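Local coordinates for protein transcription termination factor FttA (Methanosarcina mazei, PDB 2XR1) that probably terminates transcription by cutting nascent RNA at the exit channel of RNA polymerase, as a dimeric zinc-dependent nuclease that also degrades the released RNA from its 5' end, at residues Arg602-His607 with Glu627-Thr632. Sequence-based numbering, arbitrary orientation.
Sequences RVFTEH and ETRALT. With ZN (zinc ion), chain F.
Four backbone hydrogen bonds join strand 602-606 to residues 627-631, running the same way. Val603 N reaches Glu627 O at 3.1 Å, and Val603 O accepts Arg629 N. Thr605 N donates to Arg629 O from above the carbonyl plane. The straightest bond runs from Leu631 N to Thr605 O, 3.2 Å with 175° at the hydrogen. A water donates to Thr605 O and Leu631 O, so Thr605 O accepts two bonds.

Phe604 and Leu631 cross at about a right angle, with Leu631 CD2 3.4 Å from Phe604 CD1, oblique to the ring. On the same face Arg629 lies alongside Phe604. Its chain bends at chi3 (70°), and Phe604 CE1 sits 4.1 Å from Arg629 NH2, over one face of the guanidinium. The ring stands 77° from that plane. At the start of the strands the bent side chain of Arg602 brings NE to Glu627 OE2 at 3.0 Å. This salt bridge is bent, and the guanidinium and carboxylate planes are nearly perpendicular.

The two strands and helix 610-624 form a right-handed beta-alpha-beta crossover in the C-terminal part of the metallo-beta-lactamase fold. Strand 627-630 is the outermost of its sheet within the chain, and on its other edge strand 602-606 pairs in parallel with 376-380. The helix covers Thr605, Thr628 and Ala630 on one face, and Ile626 packs on Val603. Here Val603 CG2 packs 3.7 Å from Thr628 CB. Thr605 OG1 and Thr628 OG1 bond to the helix carbonyls of Cys613 and Ala617. Val637, on strand 636-638 of the other sheet, packs against Phe604, Arg629 and Leu631. Just past strand 602-606, His607 binds zinc through NE2 at 2.2 Å, with Asp249, His250 and Asp355. Its ND1 bonds to Thr382 OG1, so both ring nitrogens are held.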
ATOM      1  N   ARG B 602       6.103   4.371  18.813  1.00 32.52           N
ATOM      2  CA  ARG B 602       4.804   4.682  18.217  1.00 32.08           C
ATOM      3  C   ARG B 602       3.713   3.710  18.655  1.00 29.44           C
ATOM      4  O   ARG B 602       3.983   2.567  18.917  1.00 28.29           O
ATOM      5  CB  ARG B 602       4.828   4.698  16.694  1.00 32.29           C
ATOM      6  CG  ARG B 602       6.087   5.061  16.036  1.00 36.89           C
ATOM      7  CD  ARG B 602       6.234   6.519  15.659  1.00 43.76           C
ATOM      8  NE  ARG B 602       5.704   6.826  14.325  1.00 49.46           N
ATOM      9  CZ  ARG B 602       6.120   6.289  13.157  1.00 51.37           C
ATOM     10  NH1 ARG B 602       7.106   5.357  13.109  1.00 51.00           N
ATOM     11  NH2 ARG B 602       5.511   6.684  12.013  1.00 50.66           N
ATOM     12  N   VAL B 603       2.482   4.181  18.766  1.00 28.53           N
ATOM     13  CA  VAL B 603       1.374   3.271  18.799  1.00 27.12           C
ATOM     14  C   VAL B 603       0.288   3.617  17.797  1.00 27.53           C
ATOM     15  O   VAL B 603       0.100   4.768  17.448  1.00 29.50           O
ATOM     16  CB  VAL B 603       0.833   2.950  20.204  1.00 26.80           C
ATOM     17  CG1 VAL B 603       1.692   3.572  21.350  1.00 27.43           C
ATOM     18  CG2 VAL B 603      -0.581   3.193  20.280  1.00 24.86           C
ATOM     19  N   PHE B 604      -0.360   2.595  17.265  1.00 26.16           N
ATOM     20  CA  PHE B 604      -1.398   2.744  16.305  1.00 26.63           C
ATOM     21  C   PHE B 604      -2.610   2.051  16.849  1.00 26.79           C
ATOM     22  O   PHE B 604      -2.477   1.090  17.610  1.00 27.23           O
ATOM     23  CB  PHE B 604      -0.982   2.093  15.003  1.00 26.44           C
ATOM     24  CG  PHE B 604       0.103   2.818  14.320  1.00 28.19           C
ATOM     25  CD1 PHE B 604      -0.171   3.937  13.554  1.00 29.66           C
ATOM     26  CD2 PHE B 604       1.417   2.456  14.496  1.00 27.80           C
ATOM     27  CE1 PHE B 604       0.860   4.620  12.930  1.00 29.47           C
ATOM     28  CE2 PHE B 604       2.407   3.139  13.888  1.00 27.29           C
ATOM     29  CZ  PHE B 604       2.122   4.211  13.103  1.00 29.17           C
ATOM     30  N   THR B 605      -3.797   2.513  16.493  1.00 27.58           N
ATOM     31  CA  THR B 605      -4.988   1.908  17.067  1.00 27.61           C
ATOM     32  C   THR B 605      -5.937   1.364  15.991  1.00 27.60           C
ATOM     33  O   THR B 605      -5.949   1.820  14.902  1.00 29.28           O
ATOM     34  CB  THR B 605      -5.688   2.898  17.998  1.00 27.82           C
ATOM     35  OG1 THR B 605      -6.060   4.056  17.256  1.00 28.88           O
ATOM     36  CG2 THR B 605      -4.777   3.291  19.122  1.00 27.22           C
ATOM     37  N   GLU B 606      -6.715   0.378  16.344  1.00 27.74           N
ATOM     38  CA  GLU B 606      -7.565  -0.346  15.443  1.00 28.85           C
ATOM     39  C   GLU B 606      -8.621  -1.090  16.253  1.00 28.04           C
ATOM     40  O   GLU B 606      -8.646  -0.983  17.468  1.00 28.21           O
ATOM     41  CB  GLU B 606      -6.757  -1.321  14.570  1.00 28.89           C
ATOM     42  CG  GLU B 606      -5.733  -2.168  15.281  1.00 32.50           C
ATOM     43  CD  GLU B 606      -6.176  -3.609  15.651  1.00 37.29           C
ATOM     44  OE1 GLU B 606      -7.006  -4.260  14.943  1.00 39.56           O
ATOM     45  OE2 GLU B 606      -5.622  -4.132  16.665  1.00 41.82           O
ATOM     46  N   HIS B 607      -9.533  -1.785  15.578  1.00 27.93           N
ATOM     47  CA  HIS B 607     -10.533  -2.629  16.264  1.00 27.46           C
ATOM     48  C   HIS B 607     -11.323  -1.824  17.298  1.00 28.48           C
ATOM     49  O   HIS B 607     -11.300  -2.101  18.483  1.00 27.93           O
ATOM     50  CB  HIS B 607      -9.848  -3.806  16.885  1.00 25.52           C
ATOM     51  CG  HIS B 607     -10.753  -4.923  17.252  1.00 24.79           C
ATOM     52  ND1 HIS B 607     -11.570  -4.876  18.352  1.00 25.97           N
ATOM     53  CD2 HIS B 607     -10.889  -6.168  16.735  1.00 24.44           C
ATOM     54  CE1 HIS B 607     -12.207  -6.028  18.472  1.00 26.15           C
ATOM     55  NE2 HIS B 607     -11.808  -6.832  17.507  1.00 25.14           N
ATOM     56  N   GLU B 627       3.961   9.156  20.418  1.00 40.44           N
ATOM     57  CA  GLU B 627       3.269   9.467  19.159  1.00 41.02           C
ATOM     58  C   GLU B 627       2.306   8.359  18.722  1.00 39.53           C
ATOM     59  O   GLU B 627       2.727   7.220  18.424  1.00 37.91           O
ATOM     60  CB  GLU B 627       4.276   9.682  18.058  1.00 41.89           C
ATOM     61  CG  GLU B 627       3.669  10.161  16.772  1.00 44.05           C
ATOM     62  CD  GLU B 627       4.727  10.417  15.714  1.00 48.76           C
ATOM     63  OE1 GLU B 627       5.524  11.386  15.873  1.00 51.97           O
ATOM     64  OE2 GLU B 627       4.781   9.629  14.732  1.00 51.24           O
ATOM     65  N   THR B 628       1.013   8.668  18.685  1.00 39.79           N
ATOM     66  CA  THR B 628       0.053   7.633  18.303  1.00 39.08           C
ATOM     67  C   THR B 628      -1.101   8.147  17.444  1.00 39.06           C
ATOM     68  O   THR B 628      -1.530   9.279  17.585  1.00 41.81           O
ATOM     69  CB  THR B 628      -0.462   6.828  19.526  1.00 38.39           C
ATOM     70  OG1 THR B 628      -1.848   7.072  19.725  1.00 41.55           O
ATOM     71  CG2 THR B 628       0.332   7.142  20.799  1.00 39.54           C
ATOM     72  N   ARG B 629      -1.611   7.287  16.581  1.00 37.56           N
ATOM     73  CA  ARG B 629      -2.575   7.651  15.566  1.00 37.42           C
ATOM     74  C   ARG B 629      -3.420   6.447  15.110  1.00 35.21           C
ATOM     75  O   ARG B 629      -2.910   5.321  15.034  1.00 32.55           O
ATOM     76  CB  ARG B 629      -1.813   8.180  14.370  1.00 39.15           C
ATOM     77  CG  ARG B 629      -2.632   8.243  13.090  1.00 42.44           C
ATOM     78  CD  ARG B 629      -2.065   9.280  12.063  1.00 48.41           C
ATOM     79  NE  ARG B 629      -0.780   8.872  11.463  1.00 50.29           N
ATOM     80  CZ  ARG B 629      -0.623   7.885  10.571  1.00 49.63           C
ATOM     81  NH1 ARG B 629      -1.664   7.149  10.153  1.00 47.94           N
ATOM     82  NH2 ARG B 629       0.601   7.633  10.095  1.00 49.49           N
ATOM     83  N   ALA B 630      -4.694   6.703  14.771  1.00 34.42           N
ATOM     84  CA  ALA B 630      -5.615   5.644  14.338  1.00 32.67           C
ATOM     85  C   ALA B 630      -5.368   5.262  12.897  1.00 32.27           C
ATOM     86  O   ALA B 630      -5.193   6.133  12.029  1.00 33.06           O
ATOM     87  CB  ALA B 630      -7.029   6.066  14.505  1.00 32.63           C
ATOM     88  N   LEU B 631      -5.350   3.952  12.638  1.00 30.71           N
ATOM     89  CA  LEU B 631      -5.136   3.470  11.273  1.00 30.54           C
ATOM     90  C   LEU B 631      -6.417   3.623  10.434  1.00 31.00           C
ATOM     91  O   LEU B 631      -7.508   3.777  10.973  1.00 30.64           O
ATOM     92  CB  LEU B 631      -4.668   2.023  11.280  1.00 29.53           C
ATOM     93  CG  LEU B 631      -3.326   1.710  11.947  1.00 27.15           C
ATOM     94  CD1 LEU B 631      -3.037   0.214  11.911  1.00 21.50           C
ATOM     95  CD2 LEU B 631      -2.215   2.480  11.252  1.00 28.58           C
ATOM     96  N   THR B 632      -6.249   3.645   9.116  1.00 31.38           N
ATOM     97  CA  THR B 632      -7.360   3.721   8.168  1.00 32.21           C
ATOM     98  C   THR B 632      -7.242   2.542   7.233  1.00 31.12           C
ATOM     99  O   THR B 632      -6.150   2.205   6.822  1.00 30.87           O
ATOM    100  CB  THR B 632      -7.338   5.061   7.383  1.00 33.91           C
ATOM    101  OG1 THR B 632      -7.731   6.126   8.247  1.00 36.67           O
ATOM    102  CG2 THR B 632      -8.281   5.067   6.195  1.00 35.47           C
TER
HETATM  103 ZN    ZN F1639     -12.079  -8.976  17.663  1.00 35.44          ZN
HETATM  104  O   HOH W   1      -8.254   2.471  13.514  1.00 27.34           O